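Local structure of uncharacterized HTH-type transcriptional regulator YybR (Bacillus subtilis, 4A5N) at the interface of chains A and B. The protein acts as a redox-switched transcription regulator of the MarR/DUF24 (HxlR) type, a transcriptional activator that probably binds DNA through a winged helix-turn-helix. Sequence-based numbering; all coordinates share one arbitrary frame. Chains: chain A/B, Uncharacterized hth-type transcriptional regulator YYBR.

Contacts 1 and 2 are neighbouring stretches of one helix-to-helix seam between the two copies of the protein, their C-alpha centres about 9 Å apart. Helix 15-23 of chain A and the long helix 94-115 of chain B supply both, and B:Gly104 belongs to each. Contact 2 pairs the start of the A helix with the N-terminal half and middle of the B helix through a cross-chain hydrogen bond and aliphatic packing; contact 1 carries on towards the C-terminal end of the B helix with a packed phenylalanine ring and a water bridge. Two-fold symmetry repeats both, which would help fix how the subunits are set together.

Contact 1: the interface of chains A and B. Residues chain A 18, 22; chain B 103-104, 107, 111-112, 115.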
ATOM      1  N   PHE A  18       3.829   6.089  -5.780  1.00 30.01           N
ATOM      2  CA  PHE A  18       4.861   6.753  -4.965  1.00 30.46           C
ATOM      3  C   PHE A  18       4.661   6.520  -3.463  1.00 29.46           C
ATOM      4  O   PHE A  18       5.585   6.153  -2.735  1.00 30.25           O
ATOM      5  CB  PHE A  18       4.861   8.243  -5.277  1.00 32.85           C
ATOM      6  CG  PHE A  18       6.069   8.960  -4.781  1.00 35.04           C
ATOM      7  CD1 PHE A  18       7.254   8.899  -5.497  1.00 39.32           C
ATOM      8  CD2 PHE A  18       6.023   9.681  -3.600  1.00 35.69           C
ATOM      9  CE1 PHE A  18       8.396   9.559  -5.039  1.00 40.52           C
ATOM     10  CE2 PHE A  18       7.146  10.336  -3.129  1.00 37.32           C
ATOM     11  CZ  PHE A  18       8.336  10.281  -3.856  1.00 40.07           C
ATOM     12  N   VAL A  22       6.569   3.860  -0.177  1.00 32.32           N
ATOM     13  CA  VAL A  22       7.030   4.287   1.131  1.00 31.44           C
ATOM     14  C   VAL A  22       6.494   3.377   2.232  1.00 31.74           C
ATOM     15  O   VAL A  22       7.225   2.999   3.157  1.00 29.53           O
ATOM     16  CB  VAL A  22       6.628   5.749   1.400  1.00 29.85           C
ATOM     17  CG1 VAL A  22       6.915   6.136   2.837  1.00 27.53           C
ATOM     18  CG2 VAL A  22       7.336   6.658   0.393  1.00 30.00           C
TER
ATOM     19  N   TRP B 103      -1.154  12.525  -0.915  1.00 25.21           N
ATOM     20  CA  TRP B 103       0.030  12.494  -0.052  1.00 24.99           C
ATOM     21  C   TRP B 103       1.248  12.376  -0.929  1.00 25.04           C
ATOM     22  O   TRP B 103       2.243  13.066  -0.718  1.00 25.32           O
ATOM     23  CB  TRP B 103      -0.022  11.330   0.925  1.00 23.88           C
ATOM     24  CG  TRP B 103       1.077  11.334   1.944  1.00 25.05           C
ATOM     25  CD1 TRP B 103       1.032  11.869   3.217  1.00 26.60           C
ATOM     26  CD2 TRP B 103       2.446  10.782   1.802  1.00 25.68           C
ATOM     27  NE1 TRP B 103       2.226  11.702   3.855  1.00 28.98           N
ATOM     28  CE2 TRP B 103       3.126  11.068   3.052  1.00 28.47           C
ATOM     29  CE3 TRP B 103       3.140  10.105   0.791  1.00 25.90           C
ATOM     30  CZ2 TRP B 103       4.455  10.683   3.279  1.00 30.36           C
ATOM     31  CZ3 TRP B 103       4.462   9.739   1.018  1.00 29.08           C
ATOM     32  CH2 TRP B 103       5.111  10.018   2.236  1.00 30.31           C
ATOM     33  N   GLY B 104       1.130  11.563  -1.972  1.00 25.13           N
ATOM     34  CA  GLY B 104       2.241  11.360  -2.905  1.00 25.66           C
ATOM     35  C   GLY B 104       2.574  12.609  -3.691  1.00 27.43           C
ATOM     36  O   GLY B 104       3.767  12.906  -3.965  1.00 28.33           O
ATOM     37  N   ASN B 107       4.172  15.260  -1.260  1.00 27.69           N
ATOM     38  CA  ASN B 107       5.377  14.911  -0.537  1.00 28.15           C
ATOM     39  C   ASN B 107       6.519  14.443  -1.386  1.00 29.40           C
ATOM     40  O   ASN B 107       7.555  14.091  -0.850  1.00 30.87           O
ATOM     41  CB  ASN B 107       5.042  13.939   0.599  1.00 27.73           C
ATOM     42  CG  ASN B 107       4.256  14.635   1.692  1.00 28.21           C
ATOM     43  OD1 ASN B 107       4.771  15.567   2.309  1.00 27.74           O
ATOM     44  ND2 ASN B 107       2.976  14.259   1.877  1.00 27.97           N
ATOM     45  N   LEU B 111      10.240  13.709   0.138  1.00 33.70           N
ATOM     46  CA  LEU B 111      10.746  12.338   0.115  1.00 36.80           C
ATOM     47  C   LEU B 111      12.055  12.288  -0.653  1.00 39.89           C
ATOM     48  O   LEU B 111      12.988  11.561  -0.271  1.00 43.20           O
ATOM     49  CB  LEU B 111       9.732  11.406  -0.508  1.00 37.71           C
ATOM     50  CG  LEU B 111       9.115  10.486   0.522  1.00 39.91           C
ATOM     51  CD1 LEU B 111       7.940   9.760  -0.126  1.00 42.71           C
ATOM     52  CD2 LEU B 111      10.151   9.496   1.037  1.00 42.26           C
ATOM     53  N   GLU B 112      12.138  13.081  -1.715  0.70 39.87           N
ATOM     54  CA  GLU B 112      13.366  13.160  -2.505  0.70 43.88           C
ATOM     55  C   GLU B 112      14.531  13.748  -1.686  0.70 44.07           C
ATOM     56  O   GLU B 112      15.676  13.322  -1.860  0.70 46.83           O
ATOM     57  CB  GLU B 112      13.113  13.954  -3.805  0.70 45.54           C
ATOM     58  CG  GLU B 112      12.821  13.126  -5.068  0.70 48.96           C
ATOM     59  CD  GLU B 112      11.771  12.037  -4.893  0.70 47.77           C
ATOM     60  OE1 GLU B 112      12.134  10.913  -4.457  0.70 50.13           O
ATOM     61  OE2 GLU B 112      10.595  12.279  -5.250  0.70 46.40           O
ATOM     62  N   ARG B 115      15.767  11.026   0.747  1.00 48.38           N
ATOM     63  CA  ARG B 115      16.503  10.039  -0.049  1.00 55.07           C
ATOM     64  C   ARG B 115      17.847  10.600  -0.564  1.00 58.05           C
ATOM     65  O   ARG B 115      18.816   9.848  -0.697  1.00 62.76           O
ATOM     66  CB  ARG B 115      15.625   9.524  -1.197  1.00 54.93           C
ATOM     67  CG  ARG B 115      14.550   8.561  -0.734  1.00 56.01           C
ATOM     68  CD  ARG B 115      13.349   8.533  -1.664  1.00 55.24           C
ATOM     69  NE  ARG B 115      12.379   7.512  -1.256  1.00 57.76           N
ATOM     70  CZ  ARG B 115      11.202   7.282  -1.848  1.00 55.92           C
ATOM     71  NH1 ARG B 115      10.803   8.026  -2.882  1.00 54.97           N
ATOM     72  NH2 ARG B 115      10.412   6.304  -1.394  1.00 55.51           N
TER
HETATM   73  O   HOH W   1       8.231   6.779  -3.019  1.00 42.57           O
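Apolar packing centres on B:Leu111, which lies against the ring of A:Phe18 and against A:Val22. Its CB is 3.8 Å from A:Phe18 CZ, and its methyl CD1 meets A:Val22 CG2 at 3.2 Å, tighter than usual carbon contact; an unstaggered chi1 and these tight contacts leave the exact placement of the leucine branches doubtful. With CG turned away from its own backbone N (chi1 -166°), A:Phe18 reaches across to helix 94-115 of chain B and has more of its surface buried than any other residue of the patch, its CD2 lying near the backbone carbonyl of B:Gly104.

At the far rim of the ring, polar groups take over. The carboxylate of B:Glu112, its plane turned 81° from the ring, sets OE1 in the ring plane at its edge, while OE2, off that plane on the face away from water 1, is 3.3 Å from A:Phe18 CZ. B:Arg115 comes from the water's side and puts NH1 above the CZ-CE1 rim, 3.5 Å from A:Phe18 CZ, the guanidinium turned 71° from the ring and pointing its edge at CE1. B:Leu111 CD2 lies over the guanidinium face, and a longer salt bridge to B:Glu112 OE1 (3.5 Å from B:Arg115 NH1) probably helps hold the arginine in position.

A polar link across the patch runs through water 1. Both B:Arg115 NH1 and NH2 bond to it, and it bonds in turn to the backbone carbonyl of A:Phe18 (water 1 O to A:Phe18 O 2.7 Å). The same water sits over the centre of one ring face.

In the fold, the patch places the middle and end of helix 15-23 of chain A against the C-terminal half of helix 94-115 of chain B.

Contact 2: the interface of chains A and B. Residues chain A 15-16, 19; chain B 97, 100-101, 104-105.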
ATOM      1  N   PRO A  15       1.501   9.210  -8.387  1.00 33.67           N
ATOM      2  CA  PRO A  15       1.665   9.534  -6.989  1.00 31.45           C
ATOM      3  C   PRO A  15       1.084   8.468  -6.038  1.00 29.93           C
ATOM      4  O   PRO A  15       1.558   8.348  -4.925  1.00 27.76           O
ATOM      5  CB  PRO A  15       0.914  10.859  -6.838  1.00 30.62           C
ATOM      6  CG  PRO A  15      -0.074  10.843  -7.966  1.00 33.08           C
ATOM      7  CD  PRO A  15       0.667  10.207  -9.089  1.00 35.22           C
ATOM      8  N   VAL A  16       0.095   7.703  -6.490  1.00 29.54           N
ATOM      9  CA  VAL A  16      -0.418   6.583  -5.700  1.00 28.92           C
ATOM     10  C   VAL A  16       0.688   5.535  -5.482  1.00 29.27           C
ATOM     11  O   VAL A  16       0.945   5.126  -4.348  1.00 26.78           O
ATOM     12  CB  VAL A  16      -1.648   5.948  -6.362  1.00 31.15           C
ATOM     13  CG1 VAL A  16      -2.147   4.775  -5.516  1.00 29.71           C
ATOM     14  CG2 VAL A  16      -2.744   7.004  -6.560  1.00 29.89           C
ATOM     15  N   THR A  19       3.433   6.740  -3.000  1.00 26.73           N
ATOM     16  CA  THR A  19       3.062   6.505  -1.618  1.00 26.24           C
ATOM     17  C   THR A  19       3.207   5.046  -1.217  1.00 26.35           C
ATOM     18  O   THR A  19       3.763   4.746  -0.162  1.00 24.67           O
ATOM     19  CB  THR A  19       1.625   6.978  -1.378  1.00 24.56           C
ATOM     20  OG1 THR A  19       1.562   8.352  -1.748  1.00 23.68           O
ATOM     21  CG2 THR A  19       1.219   6.826   0.087  1.00 24.35           C
TER
ATOM     22  N   VAL B  97      -7.397   5.400  -1.670  1.00 23.73           N
ATOM     23  CA  VAL B  97      -6.625   5.634  -2.926  1.00 24.49           C
ATOM     24  C   VAL B  97      -6.449   7.124  -3.217  1.00 24.43           C
ATOM     25  O   VAL B  97      -5.345   7.560  -3.529  1.00 22.83           O
ATOM     26  CB  VAL B  97      -7.182   4.852  -4.125  1.00 22.64           C
ATOM     27  CG1 VAL B  97      -6.504   5.288  -5.418  1.00 24.85           C
ATOM     28  CG2 VAL B  97      -6.961   3.386  -3.895  1.00 24.27           C
ATOM     29  N   MET B 100      -3.732   8.533  -0.945  1.00 24.46           N
ATOM     30  CA  MET B 100      -2.408   8.159  -1.443  1.00 25.34           C
ATOM     31  C   MET B 100      -1.984   9.096  -2.589  1.00 25.03           C
ATOM     32  O   MET B 100      -0.832   9.555  -2.637  1.00 25.88           O
ATOM     33  CB  MET B 100      -2.373   6.701  -1.880  1.00 25.81           C
ATOM     34  CG  MET B 100      -2.580   5.728  -0.716  1.00 27.86           C
ATOM     35  SD  MET B 100      -2.367   3.994  -1.064  1.00 32.54           S
ATOM     36  CE  MET B 100      -3.375   3.619  -2.467  1.00 35.95           C
ATOM     37  N   LYS B 101      -2.897   9.367  -3.511  1.00 26.62           N
ATOM     38  CA  LYS B 101      -2.618  10.300  -4.598  1.00 29.31           C
ATOM     39  C   LYS B 101      -2.132  11.642  -4.006  1.00 28.28           C
ATOM     40  O   LYS B 101      -1.051  12.154  -4.362  1.00 27.01           O
ATOM     41  CB  LYS B 101      -3.873  10.560  -5.485  1.00 30.01           C
ATOM     42  CG  LYS B 101      -3.587  11.593  -6.577  1.00 34.30           C
ATOM     43  CD  LYS B 101      -4.804  12.017  -7.382  1.00 38.61           C
ATOM     44  CE  LYS B 101      -4.488  13.103  -8.417  1.00 43.16           C
ATOM     45  NZ  LYS B 101      -4.230  14.468  -7.857  1.00 42.48           N
ATOM     46  N   GLY B 104       1.130  11.563  -1.972  1.00 25.13           N
ATOM     47  CA  GLY B 104       2.241  11.360  -2.905  1.00 25.66           C
ATOM     48  C   GLY B 104       2.574  12.609  -3.691  1.00 27.43           C
ATOM     49  O   GLY B 104       3.767  12.906  -3.965  1.00 28.33           O
ATOM     50  N   GLU B 105       1.538  13.332  -4.111  1.00 27.79           N
ATOM     51  CA  GLU B 105       1.732  14.610  -4.820  1.00 33.67           C
ATOM     52  C   GLU B 105       2.382  15.669  -3.940  1.00 33.25           C
ATOM     53  O   GLU B 105       3.345  16.304  -4.335  1.00 34.24           O
ATOM     54  CB  GLU B 105       0.396  15.172  -5.329  1.00 35.26           C
ATOM     55  CG  GLU B 105       0.049  14.673  -6.699  1.00 39.69           C
ATOM     56  CD  GLU B 105      -1.368  15.011  -7.116  1.00 41.72           C
ATOM     57  OE1 GLU B 105      -2.175  15.441  -6.253  1.00 43.94           O
ATOM     58  OE2 GLU B 105      -1.674  14.798  -8.298  1.00 47.12           O
TER
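A:Pro15, A:Val16 and A:Thr19 lay one side of helix 15-23 against the N-terminal half and middle of helix 94-115 of chain B, a helix-to-helix part of a two-fold homodimer interface that ties each subunit's first helix to its partner's last; MarR-type regulators typically work as dimers, so this is probably the functional pairing.

A polar link is made by the hydroxyl of A:Thr19. OG1 stands anti to its carbonyl carbon (chi1 -57°), which turns it towards B:Met100 O, 2.8 Å away. The donor approaches at a C=O...O angle of 128°, tilted from the carbonyl plane. A longer bond within the helix, from A:Thr19 OG1 to A:Pro15 O at 3.2 Å, may share or compete for the same hydroxyl hydrogen. A valine in place of A:Thr19 would probably leave the carbonyl of B:Met100 without its cross-chain donor and that of A:Pro15 without its bond from the hydroxyl.

Aliphatic contacts flank this bond. The B:Met100 chain bends at chi3 and brings its terminal CE snugly against A:Val16 CG1 (3.5 Å), while the other valine branch, A:Val16 CG2, faces the backbone of B:Lys101 with 3.8 Å to CA. A:Pro15 places CB 3.4 Å from B:Lys101 O and runs its ring beside the lysine chain, with both side chains pointing the same way. Its CB also touches B:Glu105 CG. Farther out, B:Lys101 NZ meets both carboxylate oxygens of B:Glu105 on their syn sides, 2.6 Å from OE2; this salt bridge probably steadies the two chains along which the proline packs.

For the protein, the site joins the two subunits, whose relative placement is likely to matter for DNA binding.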